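Local coordinates for diaminopimelate decarboxylase (Methanocaldococcus jannaschii, PDB 1TWI), which catalyses the pyridoxal-5'-phosphate-dependent decarboxylation of meso-2,6-diaminopimelate to L-lysine, the final step of the diaminopimelate pathway, at residues 188-191 with 192-196; 422-425 with 426-429; 50-53 with 54-58; 36-39 with 40-44. All coordinates share one frame; numbering follows the deposited sequence.

Overall arrangement
All four contacts are local and follow the chain in the order 4, 3, 1, 2. Contacts 4 and 3 share helix 37-58, their centres about 21 Å apart: contact 4 starts the helix where strand 32-36 leaves the mixed sheet, and contact 3 ends it just before strand 62-67 of the parallel barrel. One helix thus leads from the beta domain into the pyridoxal-binding barrel. Contact 1 lies on barrel helix 188-198, centred about 30 Å from contact 3. Contact 2, where helix 420-423 gives way to the C-terminal tail, lies about 37 Å from contact 4 and about 52 Å from contact 3 between centres, and meets the second subunit most extensively, through seven residues.

Contact 1. Residues 188-191 with 192-196; sequences IAMK and AIKMA
M190 and K194 cross each other one turn apart on helix 188-198, one of the helices packed round the parallel strands of the alpha/beta barrel. Four successive backbone bonds give the regular alpha-helical i to i+4 pattern. A192 N donates to I188 O (2.9 Å) and I193 N to A189 O (3.1 Å); K194 N to M190 O and M195 N to K191 O continue the ladder. The side-chain pairing is apolar. M190 bends at both chi2 (68°) and chi3 (72°), and its SD comes 3.9 Å from K194 CE, while the K194 chain runs straight out beyond CG. Thioether thus meets methylene, and the K194 ammonium goes on to a salt bridge with E238. K191 and M195 form a looser pair, with K191 CG 4.4 Å from M195 SD. Packing on the rest of the fold is divided by residue: A189 and I193 lie on F231 of helix 219-237, A192 and M195 on I136 of helix 136-149, and I193 and A196 on F157 of strand 153-160. The helix is therefore held between two neighbouring helices and over a barrel strand, and I188 touches P313 of the second subunit. At K191 the carbonyl meets M195 twice: K191 O takes the backbone N-H of M195 at 2.9 Å and has M195 CG at 3.1 Å.

Contact 2. Residues 422-425 with 426-429; sequences DLIA and KDIV
Two flat groups take part, the D427 carboxylate and the I424 carbonyl, each meeting a different part of the other residue. D427 lies across I424 at about a right angle, its OD2 3.7 Å from I424 CG2, while its other oxygen, OD1, accepts a bond from an ordered water at 2.8 Å. Over the face of the I424 carbonyl comes the backbone nitrogen of D427: D427 N donates to I424 O at 3.1 Å from 63° out of the carbonyl plane. D427 CG sits beside its own backbone N (chi1 -62°), which turns the carboxylate back over the turn toward I424. The same water, on one face of the turn, links it to the residue before it. It donates to L423 O at 2.8 Å as well as to D427 OD1, and accepts from K426 N at 2.9 Å, so one molecule bridges L423, the middle of the turn and the aspartate. Polar groups also reach the partner chain. D427 OD2 accepts from L74 N of the second subunit, and K426, bent at chi2 and chi4, brings NZ into a salt bridge with D422 of the second subunit. D422 makes the reciprocal bridge with K426 of that subunit, giving a paired exchange of charges across the homodimer. D422 also holds T419 N within its own chain. The backbone of I424 to D427 is a type I beta turn, here carrying the chain from a short helix into an extended C-terminal tail at the dimer interface.

Contact 3. Residues 50-53 with 54-58; sequences AFKR and WEEET
R53 and E57, one helical turn apart, are joined by a salt bridge: R53 NE donates to E57 OE2 at 2.9 Å and 165°. The acceptor lies near the guanidinium plane, yet NE meets the carboxylate from above its plane, the two planes being 52° apart. R53 NH2 is satisfied by N273. K52 NZ bridges to E49, and the E56 carboxylate lies along the methylenes of K52, with E56 OE2 3.4 Å from K52 CD. In the backbone, K52 O accepts from E56 N (3.0 Å) and R53 O from E57 N (2.8 Å), whereas W54 N goes to F51 O (2.9 Å), a tighter i to i+3 step. W54 O takes two donors from opposite faces of its plane, T58 N and T58 OG1 (2.7 Å); OG1 in turn accepts from K60 N. With OG1 held on W54 O, T58 CG2 lies over the centre of one indole face, and W54 NE1 donates to P285 O. Here helix 37-58 ends against the barrel: F51 stacks on F62 of strand 62-67 and packs on helix 264-276, and both F51 and W54 touch L287 of strand 286-289.

Contact 4. Residues 36-39 with 40-44; sequences SEEQ and IKINY
E37 and K41 lie obliquely across each other, their carbon chains touching between E37 CG and K41 CE at 3.7 Å. Their charged ends make only a long salt bridge, 4.0 Å from E37 OE2 to K41 NZ, and a water to the side of the pair donates to E37 OE2 and weakly accepts from K41 NZ. E37 extends beyond CG, which carries its OE1 to H432 of the second subunit and OE2 to S407. E38, bent at chi2 (64°), crosses I42 at about a right angle, with OE2 3.7 Å from I42 CG1. Q39 and N43 cross obliquely, their amide planes 31° apart; N43 ND2 gives its hydrogens to T298 OG1 and L295 O, tying the helix to helix 293-296 and the residues just after it. Regular i to i+4 backbone bonds run beneath these pairs, for example I42 N to E38 O at 2.8 Å. I40 packs on L79 and L80 of helix 74-82, and E37 and K41 also touch L79. At the start S36 OG accepts from Q39 N at 3.0 Å and also bonds D17 and T6. This is a serine N-cap, placed where strand 32-36 of the beta domain passes into helix 37-58.

Contact 1. Residues 188-191 with 192-196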
ATOM      1  N   ILE A 188     -28.665 -14.374  13.005  1.00 12.08           N
ATOM      2  CA  ILE A 188     -28.502 -14.085  11.579  1.00 12.88           C
ATOM      3  C   ILE A 188     -27.986 -15.266  10.789  1.00 12.07           C
ATOM      4  O   ILE A 188     -28.491 -15.586   9.716  1.00 12.34           O
ATOM      5  CB  ILE A 188     -27.580 -12.858  11.393  1.00 12.93           C
ATOM      6  CG1 ILE A 188     -28.300 -11.640  11.956  1.00 14.45           C
ATOM      7  CG2 ILE A 188     -27.220 -12.645   9.870  1.00 14.51           C
ATOM      8  CD1 ILE A 188     -27.456 -10.370  11.857  1.00 15.33           C
ATOM      9  N   ALA A 189     -26.970 -15.941  11.298  1.00 11.35           N
ATOM     10  CA  ALA A 189     -26.447 -17.059  10.543  1.00 12.47           C
ATOM     11  C   ALA A 189     -27.523 -18.174  10.352  1.00 13.28           C
ATOM     12  O   ALA A 189     -27.656 -18.758   9.256  1.00 11.17           O
ATOM     13  CB  ALA A 189     -25.118 -17.621  11.245  1.00 11.67           C
ATOM     14  N   MET A 190     -28.293 -18.472  11.389  1.00 12.10           N
ATOM     15  CA  MET A 190     -29.332 -19.500  11.241  1.00 12.76           C
ATOM     16  C   MET A 190     -30.408 -19.013  10.235  1.00 12.69           C
ATOM     17  O   MET A 190     -30.921 -19.785   9.413  1.00 12.08           O
ATOM     18  CB  MET A 190     -29.991 -19.802  12.597  1.00 12.53           C
ATOM     19  CG  MET A 190     -31.161 -20.826  12.526  1.00 14.87           C
ATOM     20  SD  MET A 190     -30.607 -22.474  12.122  1.00 16.65           S
ATOM     21  CE  MET A 190     -29.703 -23.042  13.729  1.00 13.59           C
ATOM     22  N   LYS A 191     -30.771 -17.731  10.318  1.00 13.40           N
ATOM     23  CA  LYS A 191     -31.773 -17.189   9.372  1.00 13.91           C
ATOM     24  C   LYS A 191     -31.280 -17.336   7.907  1.00 13.58           C
ATOM     25  O   LYS A 191     -32.029 -17.776   7.023  1.00 11.91           O
ATOM     26  CB  LYS A 191     -32.031 -15.725   9.691  1.00 15.23           C
ATOM     27  CG  LYS A 191     -33.030 -14.985   8.788  1.00 19.33           C
ATOM     28  CD  LYS A 191     -33.091 -13.532   9.323  1.00 21.60           C
ATOM     29  CE  LYS A 191     -33.271 -12.522   8.189  1.00 27.33           C
ATOM     30  NZ  LYS A 191     -34.672 -12.324   7.752  1.00 27.12           N
ATOM     31  N   ALA A 192     -30.004 -17.008   7.668  1.00 12.34           N
ATOM     32  CA  ALA A 192     -29.463 -17.108   6.316  1.00 11.01           C
ATOM     33  C   ALA A 192     -29.486 -18.545   5.801  1.00 12.00           C
ATOM     34  O   ALA A 192     -29.866 -18.818   4.648  1.00 11.46           O
ATOM     35  CB  ALA A 192     -28.002 -16.540   6.262  1.00  8.09           C
ATOM     36  N   ILE A 193     -29.057 -19.485   6.629  1.00 11.68           N
ATOM     37  CA  ILE A 193     -29.033 -20.854   6.171  1.00 11.59           C
ATOM     38  C   ILE A 193     -30.459 -21.397   5.963  1.00 13.08           C
ATOM     39  O   ILE A 193     -30.690 -22.179   5.024  1.00 12.28           O
ATOM     40  CB  ILE A 193     -28.235 -21.761   7.178  1.00 13.92           C
ATOM     41  CG1 ILE A 193     -26.754 -21.344   7.138  1.00 12.74           C
ATOM     42  CG2 ILE A 193     -28.447 -23.265   6.871  1.00 10.91           C
ATOM     43  CD1 ILE A 193     -25.949 -21.957   8.211  1.00 13.41           C
ATOM     44  N   LYS A 194     -31.408 -21.026   6.826  1.00 12.60           N
ATOM     45  CA  LYS A 194     -32.769 -21.546   6.615  1.00 15.18           C
ATOM     46  C   LYS A 194     -33.344 -20.920   5.319  1.00 14.83           C
ATOM     47  O   LYS A 194     -34.077 -21.587   4.581  1.00 15.55           O
ATOM     48  CB  LYS A 194     -33.638 -21.228   7.850  1.00 15.19           C
ATOM     49  CG  LYS A 194     -33.447 -22.299   8.930  1.00 16.56           C
ATOM     50  CD  LYS A 194     -34.335 -22.060  10.150  1.00 19.83           C
ATOM     51  CE  LYS A 194     -34.252 -23.270  11.043  1.00 20.99           C
ATOM     52  NZ  LYS A 194     -35.246 -23.197  12.170  1.00 21.04           N
ATOM     53  N   MET A 195     -33.003 -19.653   5.061  1.00 14.00           N
ATOM     54  CA  MET A 195     -33.423 -19.006   3.806  1.00 15.49           C
ATOM     55  C   MET A 195     -32.852 -19.770   2.622  1.00 15.78           C
ATOM     56  O   MET A 195     -33.554 -20.050   1.634  1.00 15.56           O
ATOM     57  CB  MET A 195     -32.917 -17.543   3.738  1.00 15.80           C
ATOM     58  CG  MET A 195     -33.659 -16.609   4.693  1.00 19.37           C
ATOM     59  SD  MET A 195     -33.212 -14.860   4.413  1.00 26.17           S
ATOM     60  CE  MET A 195     -32.952 -14.852   2.568  1.00 17.13           C
ATOM     61  N   ALA A 196     -31.559 -20.121   2.688  1.00 14.97           N
ATOM     62  CA  ALA A 196     -30.963 -20.834   1.566  1.00 15.35           C
ATOM     63  C   ALA A 196     -31.631 -22.185   1.331  1.00 15.48           C
ATOM     64  O   ALA A 196     -31.719 -22.629   0.196  1.00 14.33           O
ATOM     65  CB  ALA A 196     -29.429 -21.064   1.799  1.00 13.70           C
TER

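Contact 2. Residues 422-425 with 426-429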
ATOM      1  N   ASP A 422       6.858   1.152 -18.122  1.00 11.35           N
ATOM      2  CA  ASP A 422       5.684   0.504 -17.544  1.00 13.29           C
ATOM      3  C   ASP A 422       4.900   1.442 -16.579  1.00 12.57           C
ATOM      4  O   ASP A 422       3.681   1.277 -16.381  1.00 11.62           O
ATOM      5  CB  ASP A 422       6.092  -0.754 -16.730  1.00 15.31           C
ATOM      6  CG  ASP A 422       6.486  -1.940 -17.597  1.00 14.55           C
ATOM      7  OD1 ASP A 422       5.678  -2.379 -18.408  1.00 17.84           O
ATOM      8  OD2 ASP A 422       7.590  -2.474 -17.432  1.00 15.55           O
ATOM      9  N   LEU A 423       5.608   2.374 -15.933  1.00 12.83           N
ATOM     10  CA  LEU A 423       4.990   3.260 -14.956  1.00 14.30           C
ATOM     11  C   LEU A 423       3.841   4.056 -15.576  1.00 14.10           C
ATOM     12  O   LEU A 423       2.840   4.309 -14.902  1.00 13.37           O
ATOM     13  CB  LEU A 423       6.008   4.250 -14.398  1.00 14.80           C
ATOM     14  CG  LEU A 423       7.146   3.612 -13.557  1.00 14.21           C
ATOM     15  CD1 LEU A 423       8.197   4.698 -13.199  1.00 15.77           C
ATOM     16  CD2 LEU A 423       6.505   3.019 -12.286  1.00 16.31           C
ATOM     17  N   ILE A 424       3.999   4.452 -16.841  1.00 12.15           N
ATOM     18  CA  ILE A 424       2.961   5.246 -17.523  1.00 11.29           C
ATOM     19  C   ILE A 424       2.210   4.471 -18.584  1.00 12.91           C
ATOM     20  O   ILE A 424       1.487   5.060 -19.413  1.00 12.14           O
ATOM     21  CB  ILE A 424       3.575   6.536 -18.199  1.00 13.68           C
ATOM     22  CG1 ILE A 424       4.722   6.115 -19.163  1.00 13.14           C
ATOM     23  CG2 ILE A 424       4.103   7.549 -17.106  1.00 14.38           C
ATOM     24  CD1 ILE A 424       5.297   7.237 -19.955  1.00 14.00           C
ATOM     25  N   ALA A 425       2.311   3.144 -18.555  1.00 12.46           N
ATOM     26  CA  ALA A 425       1.660   2.365 -19.617  1.00 11.62           C
ATOM     27  C   ALA A 425       0.132   2.289 -19.587  1.00 11.38           C
ATOM     28  O   ALA A 425      -0.447   1.742 -20.513  1.00 10.98           O
ATOM     29  CB  ALA A 425       2.265   0.927 -19.689  1.00 12.96           C
ATOM     30  N   LYS A 426      -0.504   2.795 -18.527  1.00 10.69           N
ATOM     31  CA  LYS A 426      -1.962   2.864 -18.456  1.00 11.61           C
ATOM     32  C   LYS A 426      -2.428   4.353 -18.544  1.00 12.45           C
ATOM     33  O   LYS A 426      -3.621   4.629 -18.492  1.00 13.10           O
ATOM     34  CB  LYS A 426      -2.480   2.257 -17.139  1.00 13.43           C
ATOM     35  CG  LYS A 426      -2.273   0.721 -17.086  1.00 12.62           C
ATOM     36  CD  LYS A 426      -3.162   0.174 -18.216  1.00 15.07           C
ATOM     37  CE  LYS A 426      -3.423  -1.316 -18.140  1.00 21.09           C
ATOM     38  NZ  LYS A 426      -2.286  -2.119 -18.538  1.00 22.86           N
ATOM     39  N   ASP A 427      -1.481   5.286 -18.713  1.00 11.80           N
ATOM     40  CA  ASP A 427      -1.811   6.724 -18.745  1.00 11.39           C
ATOM     41  C   ASP A 427      -2.056   7.204 -20.160  1.00 11.89           C
ATOM     42  O   ASP A 427      -1.307   6.879 -21.079  1.00 11.33           O
ATOM     43  CB  ASP A 427      -0.675   7.610 -18.131  1.00 10.49           C
ATOM     44  CG  ASP A 427      -0.390   7.311 -16.616  1.00 13.16           C
ATOM     45  OD1 ASP A 427      -1.104   6.482 -15.988  1.00 13.20           O
ATOM     46  OD2 ASP A 427       0.552   7.931 -16.057  1.00 12.11           O
ATOM     47  N   ILE A 428      -3.070   8.041 -20.325  1.00 11.46           N
ATOM     48  CA  ILE A 428      -3.384   8.573 -21.667  1.00 11.53           C
ATOM     49  C   ILE A 428      -3.561  10.088 -21.593  1.00 11.22           C
ATOM     50  O   ILE A 428      -4.422  10.576 -20.875  1.00 11.54           O
ATOM     51  CB  ILE A 428      -4.703   7.996 -22.197  1.00 15.25           C
ATOM     52  CG1 ILE A 428      -4.566   6.464 -22.359  1.00 18.97           C
ATOM     53  CG2 ILE A 428      -5.068   8.659 -23.538  1.00 13.11           C
ATOM     54  CD1 ILE A 428      -5.068   5.742 -21.155  1.00 23.43           C
ATOM     55  N   VAL A 429      -2.756  10.814 -22.348  1.00 10.66           N
ATOM     56  CA  VAL A 429      -2.823  12.283 -22.385  1.00 11.21           C
ATOM     57  C   VAL A 429      -3.886  12.736 -23.386  1.00 10.90           C
ATOM     58  O   VAL A 429      -3.843  12.333 -24.553  1.00 12.46           O
ATOM     59  CB  VAL A 429      -1.476  12.860 -22.812  1.00  9.10           C
ATOM     60  CG1 VAL A 429      -1.575  14.436 -22.863  1.00 10.52           C
ATOM     61  CG2 VAL A 429      -0.361  12.367 -21.837  1.00  9.22           C
TER
HETATM   62  O   HOH W   1       0.211   4.019 -15.958  1.00 12.17           O

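Contact 3. Residues 50-53 with 54-58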
ATOM      1  N   ALA A  50       0.601 -33.004   9.393  1.00 17.46           N
ATOM      2  CA  ALA A  50      -0.089 -32.725  10.621  1.00 17.98           C
ATOM      3  C   ALA A  50      -1.579 -33.060  10.549  1.00 17.87           C
ATOM      4  O   ALA A  50      -2.151 -33.542  11.535  1.00 16.61           O
ATOM      5  CB  ALA A  50       0.100 -31.275  11.003  1.00 17.13           C
ATOM      6  N   PHE A  51      -2.217 -32.829   9.406  1.00 16.10           N
ATOM      7  CA  PHE A  51      -3.654 -33.057   9.338  1.00 17.14           C
ATOM      8  C   PHE A  51      -4.127 -34.349   8.650  1.00 18.99           C
ATOM      9  O   PHE A  51      -5.301 -34.580   8.583  1.00 18.35           O
ATOM     10  CB  PHE A  51      -4.369 -31.835   8.697  1.00 15.37           C
ATOM     11  CG  PHE A  51      -4.468 -30.632   9.613  1.00 13.43           C
ATOM     12  CD1 PHE A  51      -5.600 -30.429  10.386  1.00 11.92           C
ATOM     13  CD2 PHE A  51      -3.413 -29.725   9.715  1.00 11.39           C
ATOM     14  CE1 PHE A  51      -5.683 -29.336  11.257  1.00 12.42           C
ATOM     15  CE2 PHE A  51      -3.475 -28.609  10.592  1.00 12.07           C
ATOM     16  CZ  PHE A  51      -4.617 -28.410  11.374  1.00  8.71           C
ATOM     17  N   LYS A  52      -3.238 -35.227   8.182  1.00 20.33           N
ATOM     18  CA  LYS A  52      -3.729 -36.436   7.509  1.00 19.26           C
ATOM     19  C   LYS A  52      -4.528 -37.320   8.465  1.00 18.23           C
ATOM     20  O   LYS A  52      -5.310 -38.161   8.053  1.00 16.58           O
ATOM     21  CB  LYS A  52      -2.561 -37.234   6.912  1.00 23.23           C
ATOM     22  CG  LYS A  52      -1.585 -37.735   7.948  1.00 26.48           C
ATOM     23  CD  LYS A  52      -0.536 -38.583   7.238  1.00 30.95           C
ATOM     24  CE  LYS A  52       0.703 -38.814   8.069  1.00 33.36           C
ATOM     25  NZ  LYS A  52       1.818 -39.253   7.121  1.00 34.38           N
ATOM     26  N   ARG A  53      -4.297 -37.149   9.746  1.00 17.25           N
ATOM     27  CA  ARG A  53      -5.061 -37.875  10.723  1.00 17.97           C
ATOM     28  C   ARG A  53      -6.593 -37.657  10.495  1.00 17.34           C
ATOM     29  O   ARG A  53      -7.417 -38.548  10.752  1.00 17.56           O
ATOM     30  CB  ARG A  53      -4.674 -37.365  12.116  1.00 20.19           C
ATOM     31  CG  ARG A  53      -5.515 -37.908  13.212  1.00 21.04           C
ATOM     32  CD  ARG A  53      -5.059 -37.419  14.569  1.00 24.85           C
ATOM     33  NE  ARG A  53      -6.009 -37.845  15.598  1.00 24.97           N
ATOM     34  CZ  ARG A  53      -6.209 -37.163  16.714  1.00 27.10           C
ATOM     35  NH1 ARG A  53      -5.520 -36.048  16.927  1.00 28.41           N
ATOM     36  NH2 ARG A  53      -7.113 -37.562  17.588  1.00 26.43           N
ATOM     37  N   TRP A  54      -6.989 -36.459  10.067  1.00 15.92           N
ATOM     38  CA  TRP A  54      -8.426 -36.207   9.846  1.00 15.99           C
ATOM     39  C   TRP A  54      -9.014 -37.236   8.883  1.00 17.43           C
ATOM     40  O   TRP A  54     -10.021 -37.898   9.183  1.00 18.21           O
ATOM     41  CB  TRP A  54      -8.681 -34.793   9.263  1.00 14.11           C
ATOM     42  CG  TRP A  54     -10.151 -34.527   9.206  1.00 13.00           C
ATOM     43  CD1 TRP A  54     -10.953 -34.370   8.083  1.00 14.45           C
ATOM     44  CD2 TRP A  54     -10.999 -34.365  10.327  1.00 13.66           C
ATOM     45  NE1 TRP A  54     -12.265 -34.105   8.475  1.00 13.59           N
ATOM     46  CE2 TRP A  54     -12.299 -34.098   9.850  1.00 12.76           C
ATOM     47  CE3 TRP A  54     -10.779 -34.417  11.724  1.00 14.24           C
ATOM     48  CZ2 TRP A  54     -13.381 -33.884  10.716  1.00 14.71           C
ATOM     49  CZ3 TRP A  54     -11.853 -34.206  12.574  1.00 12.45           C
ATOM     50  CH2 TRP A  54     -13.132 -33.942  12.076  1.00 14.26           C
ATOM     51  N   GLU A  55      -8.393 -37.379   7.717  1.00 19.43           N
ATOM     52  CA  GLU A  55      -8.874 -38.342   6.702  1.00 21.12           C
ATOM     53  C   GLU A  55      -8.745 -39.764   7.221  1.00 20.18           C
ATOM     54  O   GLU A  55      -9.610 -40.582   6.974  1.00 20.51           O
ATOM     55  CB  GLU A  55      -8.070 -38.227   5.375  1.00 24.00           C
ATOM     56  CG  GLU A  55      -8.044 -39.532   4.449  1.00 33.56           C
ATOM     57  CD  GLU A  55      -6.594 -40.160   4.131  1.00 37.72           C
ATOM     58  OE1 GLU A  55      -6.321 -41.352   4.493  1.00 38.64           O
ATOM     59  OE2 GLU A  55      -5.731 -39.481   3.511  1.00 39.05           O
ATOM     60  N   GLU A  56      -7.659 -40.046   7.933  1.00 19.99           N
ATOM     61  CA  GLU A  56      -7.419 -41.387   8.466  1.00 20.72           C
ATOM     62  C   GLU A  56      -8.491 -41.826   9.429  1.00 20.46           C
ATOM     63  O   GLU A  56      -8.948 -42.968   9.400  1.00 19.52           O
ATOM     64  CB  GLU A  56      -6.077 -41.440   9.208  1.00 22.13           C
ATOM     65  CG  GLU A  56      -4.875 -41.264   8.299  1.00 25.48           C
ATOM     66  CD  GLU A  56      -3.571 -41.107   9.046  1.00 26.99           C
ATOM     67  OE1 GLU A  56      -3.586 -40.948  10.301  1.00 27.86           O
ATOM     68  OE2 GLU A  56      -2.521 -41.129   8.351  1.00 29.38           O
ATOM     69  N   GLU A  57      -8.886 -40.925  10.311  1.00 20.01           N
ATOM     70  CA  GLU A  57      -9.869 -41.299  11.311  1.00 21.12           C
ATOM     71  C   GLU A  57     -11.335 -41.121  10.992  1.00 20.60           C
ATOM     72  O   GLU A  57     -12.151 -41.816  11.583  1.00 19.03           O
ATOM     73  CB  GLU A  57      -9.559 -40.576  12.620  1.00 25.15           C
ATOM     74  CG  GLU A  57      -8.609 -41.390  13.555  1.00 31.69           C
ATOM     75  CD  GLU A  57      -8.271 -40.618  14.807  1.00 35.98           C
ATOM     76  OE1 GLU A  57      -9.227 -40.088  15.415  1.00 38.39           O
ATOM     77  OE2 GLU A  57      -7.067 -40.526  15.191  1.00 39.56           O
ATOM     78  N   THR A  58     -11.673 -40.205  10.074  1.00 18.71           N
ATOM     79  CA  THR A  58     -13.074 -39.907   9.733  1.00 18.78           C
ATOM     80  C   THR A  58     -13.465 -40.388   8.317  1.00 19.17           C
ATOM     81  O   THR A  58     -14.637 -40.446   7.975  1.00 19.66           O
ATOM     82  CB  THR A  58     -13.333 -38.323   9.744  1.00 17.67           C
ATOM     83  OG1 THR A  58     -12.629 -37.745   8.629  1.00 16.05           O
ATOM     84  CG2 THR A  58     -12.835 -37.677  11.027  1.00 16.86           C
TER

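Contact 4. Residues 36-39 with 40-44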
ATOM      1  N   SER A  36      11.857 -19.435  -2.150  1.00  8.93           N
ATOM      2  CA  SER A  36      12.434 -20.809  -2.088  1.00  9.88           C
ATOM      3  C   SER A  36      11.338 -21.841  -2.376  1.00 11.96           C
ATOM      4  O   SER A  36      10.358 -21.997  -1.602  1.00 11.15           O
ATOM      5  CB  SER A  36      13.024 -21.099  -0.684  1.00  9.43           C
ATOM      6  OG  SER A  36      13.336 -22.487  -0.567  1.00 11.01           O
ATOM      7  N   GLU A  37      11.490 -22.557  -3.487  1.00 11.36           N
ATOM      8  CA  GLU A  37      10.507 -23.559  -3.842  1.00 10.70           C
ATOM      9  C   GLU A  37      10.493 -24.659  -2.791  1.00 11.42           C
ATOM     10  O   GLU A  37       9.430 -25.124  -2.394  1.00 11.49           O
ATOM     11  CB  GLU A  37      10.846 -24.168  -5.209  1.00 12.13           C
ATOM     12  CG  GLU A  37       9.925 -25.334  -5.604  1.00 14.15           C
ATOM     13  CD  GLU A  37      10.282 -25.808  -7.001  1.00 18.15           C
ATOM     14  OE1 GLU A  37       9.655 -25.352  -7.967  1.00 19.12           O
ATOM     15  OE2 GLU A  37      11.227 -26.592  -7.155  1.00 20.40           O
ATOM     16  N   GLU A  38      11.667 -25.095  -2.334  1.00 10.76           N
ATOM     17  CA  GLU A  38      11.681 -26.163  -1.312  1.00 12.54           C
ATOM     18  C   GLU A  38      11.042 -25.680   0.014  1.00 11.45           C
ATOM     19  O   GLU A  38      10.375 -26.448   0.698  1.00 12.09           O
ATOM     20  CB  GLU A  38      13.141 -26.630  -1.072  1.00 14.70           C
ATOM     21  CG  GLU A  38      13.345 -27.720  -0.001  1.00 19.35           C
ATOM     22  CD  GLU A  38      12.691 -29.078  -0.318  1.00 23.68           C
ATOM     23  OE1 GLU A  38      12.374 -29.384  -1.498  1.00 23.02           O
ATOM     24  OE2 GLU A  38      12.513 -29.856   0.653  1.00 26.89           O
ATOM     25  N   GLN A  39      11.273 -24.436   0.420  1.00 10.93           N
ATOM     26  CA  GLN A  39      10.636 -24.004   1.660  1.00 10.62           C
ATOM     27  C   GLN A  39       9.071 -24.076   1.531  1.00 11.73           C
ATOM     28  O   GLN A  39       8.366 -24.406   2.506  1.00 11.81           O
ATOM     29  CB  GLN A  39      11.040 -22.550   2.008  1.00 10.78           C
ATOM     30  CG  GLN A  39      10.463 -22.108   3.350  1.00  8.93           C
ATOM     31  CD  GLN A  39      11.049 -22.949   4.492  1.00  8.80           C
ATOM     32  OE1 GLN A  39      10.351 -23.771   5.137  1.00 13.40           O
ATOM     33  NE2 GLN A  39      12.338 -22.792   4.709  1.00  7.25           N
ATOM     34  N   ILE A  40       8.524 -23.710   0.361  1.00  9.45           N
ATOM     35  CA  ILE A  40       7.074 -23.799   0.177  1.00 10.10           C
ATOM     36  C   ILE A  40       6.646 -25.269   0.277  1.00 11.70           C
ATOM     37  O   ILE A  40       5.608 -25.590   0.912  1.00 10.59           O
ATOM     38  CB  ILE A  40       6.606 -23.202  -1.198  1.00 10.93           C
ATOM     39  CG1 ILE A  40       6.883 -21.692  -1.225  1.00  8.58           C
ATOM     40  CG2 ILE A  40       5.081 -23.451  -1.402  1.00  9.71           C
ATOM     41  CD1 ILE A  40       6.637 -21.004  -2.571  1.00  8.76           C
ATOM     42  N   LYS A  41       7.411 -26.178  -0.332  1.00 10.76           N
ATOM     43  CA  LYS A  41       7.043 -27.605  -0.234  1.00 13.45           C
ATOM     44  C   LYS A  41       7.106 -28.058   1.208  1.00 11.50           C
ATOM     45  O   LYS A  41       6.239 -28.829   1.667  1.00 11.81           O
ATOM     46  CB  LYS A  41       7.991 -28.509  -1.051  1.00 14.97           C
ATOM     47  CG  LYS A  41       7.960 -28.233  -2.589  1.00 19.29           C
ATOM     48  CD  LYS A  41       8.867 -29.294  -3.286  1.00 23.91           C
ATOM     49  CE  LYS A  41       9.332 -28.804  -4.615  1.00 27.63           C
ATOM     50  NZ  LYS A  41       8.177 -28.575  -5.524  1.00 30.50           N
ATOM     51  N   ILE A  42       8.114 -27.601   1.923  1.00 12.66           N
ATOM     52  CA  ILE A  42       8.200 -27.975   3.365  1.00 12.25           C
ATOM     53  C   ILE A  42       6.999 -27.443   4.160  1.00 12.90           C
ATOM     54  O   ILE A  42       6.374 -28.179   4.962  1.00 10.41           O
ATOM     55  CB  ILE A  42       9.487 -27.404   3.999  1.00 11.98           C
ATOM     56  CG1 ILE A  42      10.676 -28.239   3.480  1.00 11.39           C
ATOM     57  CG2 ILE A  42       9.337 -27.376   5.581  1.00 11.16           C
ATOM     58  CD1 ILE A  42      12.051 -27.615   3.711  1.00 18.71           C
ATOM     59  N   ASN A  43       6.652 -26.171   3.935  1.00 12.25           N
ATOM     60  CA  ASN A  43       5.526 -25.604   4.702  1.00 11.89           C
ATOM     61  C   ASN A  43       4.216 -26.340   4.384  1.00 11.36           C
ATOM     62  O   ASN A  43       3.413 -26.620   5.276  1.00 11.60           O
ATOM     63  CB  ASN A  43       5.390 -24.081   4.402  1.00 11.03           C
ATOM     64  CG  ASN A  43       6.580 -23.270   4.926  1.00 11.96           C
ATOM     65  OD1 ASN A  43       7.378 -23.773   5.736  1.00 12.43           O
ATOM     66  ND2 ASN A  43       6.715 -22.012   4.473  1.00 10.37           N
ATOM     67  N   TYR A  44       4.005 -26.646   3.099  1.00 11.14           N
ATOM     68  CA  TYR A  44       2.807 -27.325   2.674  1.00 10.83           C
ATOM     69  C   TYR A  44       2.782 -28.739   3.263  1.00 12.03           C
ATOM     70  O   TYR A  44       1.765 -29.198   3.777  1.00 11.99           O
ATOM     71  CB  TYR A  44       2.768 -27.450   1.139  1.00 11.35           C
ATOM     72  CG  TYR A  44       1.520 -28.144   0.656  1.00 12.65           C
ATOM     73  CD1 TYR A  44       0.272 -27.539   0.799  1.00 13.73           C
ATOM     74  CD2 TYR A  44       1.576 -29.413   0.113  1.00 14.47           C
ATOM     75  CE1 TYR A  44      -0.900 -28.199   0.408  1.00 14.95           C
ATOM     76  CE2 TYR A  44       0.423 -30.087  -0.283  1.00 14.53           C
ATOM     77  CZ  TYR A  44      -0.810 -29.468  -0.135  1.00 16.61           C
ATOM     78  OH  TYR A  44      -1.953 -30.124  -0.551  1.00 16.74           O
TER
HETATM   79  O   HOH W   2      10.358 -29.319  -7.871  1.00 29.91           O